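Local coordinates for protein antigen, P35 (Borreliella spielmanii A14S, PDB 6HPN) that is an outer surface protein of the PFam54 family, probably a lipoprotein, whose precise role is unknown but which may contribute to Lyme disease pathogenesis, at residues 89-94 with 168-173. Sequence-based numbering, arbitrary orientation.
Sequences EGVILN and KDVDDI
Val91 meets Val170 methyl to methyl, a compact example of how a single beta-branched residue can carry one side of the whole contact between two helical turns, 89-94 and 168-173. Val91 CG1 lies 3.5 Å from Val170 CG1, and both beta carbons are set toward the opposite helix, with the two side chains meeting at a slant. Each of these methyls stands anti to its own backbone nitrogen (chi1 169° in Val91, 156° in Val170), and in Val91 this rotation also brings the second branch, CG2, to the contact. That branch approaches the carboxylate of Asp171, with CG2 3.9 Å from Asp171 OD1, the side chains running nearly perpendicular to each other. Val91 thus straddles two consecutive residues of 168-173, an apolar one and a charged one. The Asp171 contact is van der Waals only, and no hydrogen bond or salt bridge joins the two segments. The interface is correspondingly small, burying 95 Å² in all, and the nearest alpha carbons, those of Val91 and Asp171, are 7.4 Å apart.

Behind this first shell lie polar bonds that do not cross between the two segments. The backbone N of Val91 is bonded to Asn88 OD1, close to the start of helix 89-102. Turned from the valine contact, Lys168 and Asp172 form an i to i+4 salt bridge, with Lys168 NZ 2.9 Å from Asp172 OD2 on the syn side of the carboxylate. Asp169 pairs with Lys165 of its own helix and with Arg119 of helix 106-135.

The apolar seam extends past these two turns: Val91 also touches Ile174, while Val170 packs on Leu95 and Ile173 on Ile98. Helix 89-102 is thereby joined to the long helix 146-179 within the all-helical BbCRASP-1-like domain, with Ile92 packing against Phe49 and Met51 and Ile173 reaching helix 187-197.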
loop_
_atom_site.group_PDB
_atom_site.type_symbol
_atom_site.label_atom_id
_atom_site.label_comp_id
_atom_site.label_asym_id
_atom_site.label_seq_id
_atom_site.Cartn_x
_atom_site.Cartn_y
_atom_site.Cartn_z
ATOM N N GLU A 89 -5.081 13.632 3.814
ATOM C CA GLU A 89 -6.426 13.545 4.441
ATOM C C GLU A 89 -7.510 13.781 3.387
ATOM O O GLU A 89 -8.499 12.990 3.356
ATOM C CB GLU A 89 -6.636 14.601 5.523
ATOM C CG GLU A 89 -6.059 14.239 6.884
ATOM C CD GLU A 89 -4.565 14.477 6.986
ATOM O OE1 GLU A 89 -3.925 14.757 5.922
ATOM O OE2 GLU A 89 -4.047 14.405 8.115
ATOM N N GLY A 90 -7.352 14.842 2.581
ATOM C CA GLY A 90 -8.325 15.224 1.545
ATOM C C GLY A 90 -8.733 14.000 0.757
ATOM O O GLY A 90 -9.935 13.649 0.757
ATOM N N VAL A 91 -7.726 13.331 0.194
ATOM C CA VAL A 91 -7.872 12.194 -0.754
ATOM C C VAL A 91 -8.514 10.998 -0.049
ATOM O O VAL A 91 -9.300 10.284 -0.690
ATOM C CB VAL A 91 -6.511 11.797 -1.341
ATOM C CG1 VAL A 91 -6.617 10.483 -2.103
ATOM C CG2 VAL A 91 -5.922 12.900 -2.212
ATOM N N ILE A 92 -8.149 10.753 1.199
ATOM C CA ILE A 92 -8.644 9.578 1.963
ATOM C C ILE A 92 -10.134 9.809 2.292
ATOM O O ILE A 92 -10.923 8.871 2.088
ATOM C CB ILE A 92 -7.747 9.335 3.195
ATOM C CG1 ILE A 92 -6.290 9.101 2.776
ATOM C CG2 ILE A 92 -8.284 8.202 4.061
ATOM C CD1 ILE A 92 -5.268 9.260 3.904
ATOM N N LEU A 93 -10.521 11.003 2.760
ATOM C CA LEU A 93 -11.958 11.353 2.975
ATOM C C LEU A 93 -12.727 11.150 1.677
ATOM O O LEU A 93 -13.726 10.422 1.683
ATOM C CB LEU A 93 -12.090 12.796 3.449
ATOM C CG LEU A 93 -11.512 13.027 4.843
ATOM C CD1 LEU A 93 -11.103 14.487 5.022
ATOM C CD2 LEU A 93 -12.492 12.547 5.917
ATOM N N ASN A 94 -12.216 11.720 0.595
ATOM C CA ASN A 94 -12.909 11.720 -0.718
ATOM C C ASN A 94 -13.090 10.267 -1.172
ATOM O O ASN A 94 -14.218 9.904 -1.514
ATOM C CB ASN A 94 -12.211 12.660 -1.699
ATOM C CG ASN A 94 -12.474 14.104 -1.321
ATOM O OD1 ASN A 94 -13.541 14.399 -0.789
ATOM N ND2 ASN A 94 -11.521 14.998 -1.559
ATOM N N LYS A 168 -2.539 7.385 -8.790
ATOM C CA LYS A 168 -3.133 7.814 -10.075
ATOM C C LYS A 168 -4.604 7.329 -10.123
ATOM O O LYS A 168 -5.547 8.185 -10.202
ATOM C CB LYS A 168 -2.192 7.315 -11.176
ATOM C CG LYS A 168 -2.728 7.359 -12.597
ATOM C CD LYS A 168 -2.945 8.757 -13.085
ATOM C CE LYS A 168 -3.444 8.782 -14.516
ATOM N NZ LYS A 168 -4.308 9.965 -14.752
ATOM N N ASP A 169 -4.840 6.029 -10.012
ATOM C CA ASP A 169 -6.210 5.464 -10.148
ATOM C C ASP A 169 -7.136 6.132 -9.115
ATOM O O ASP A 169 -8.296 6.485 -9.481
ATOM C CB ASP A 169 -6.191 3.934 -10.102
ATOM C CG ASP A 169 -5.621 3.324 -11.376
ATOM O OD1 ASP A 169 -5.367 4.066 -12.317
ATOM O OD2 ASP A 169 -5.392 2.116 -11.413
ATOM N N VAL A 170 -6.620 6.370 -7.902
ATOM C CA VAL A 170 -7.378 6.985 -6.774
ATOM C C VAL A 170 -7.710 8.446 -7.090
ATOM O O VAL A 170 -8.849 8.846 -6.843
ATOM C CB VAL A 170 -6.624 6.870 -5.438
ATOM C CG1 VAL A 170 -7.061 7.942 -4.454
ATOM C CG2 VAL A 170 -6.787 5.489 -4.813
ATOM N N ASP A 171 -6.764 9.240 -7.580
ATOM C CA ASP A 171 -7.058 10.642 -7.974
ATOM C C ASP A 171 -8.094 10.640 -9.116
ATOM O O ASP A 171 -8.939 11.533 -9.116
ATOM C CB ASP A 171 -5.778 11.410 -8.316
ATOM C CG ASP A 171 -4.919 11.787 -7.117
ATOM O OD1 ASP A 171 -5.438 11.842 -5.977
ATOM O OD2 ASP A 171 -3.730 12.012 -7.335
ATOM N N ASP A 172 -8.052 9.665 -10.033
ATOM C CA ASP A 172 -8.910 9.643 -11.249
ATOM C C ASP A 172 -10.352 9.342 -10.842
ATOM O O ASP A 172 -11.272 10.053 -11.311
ATOM C CB ASP A 172 -8.400 8.638 -12.284
ATOM C CG ASP A 172 -7.145 9.117 -12.992
ATOM O OD1 ASP A 172 -6.814 10.275 -12.811
ATOM O OD2 ASP A 172 -6.511 8.328 -13.723
ATOM N N ILE A 173 -10.525 8.302 -10.031
ATOM C CA ILE A 173 -11.818 7.929 -9.398
ATOM C C ILE A 173 -12.409 9.202 -8.785
ATOM O O ILE A 173 -13.578 9.483 -9.027
ATOM C CB ILE A 173 -11.603 6.804 -8.357
ATOM C CG1 ILE A 173 -11.385 5.443 -9.018
ATOM C CG2 ILE A 173 -12.748 6.726 -7.377
ATOM C CD1 ILE A 173 -10.809 4.345 -8.093
#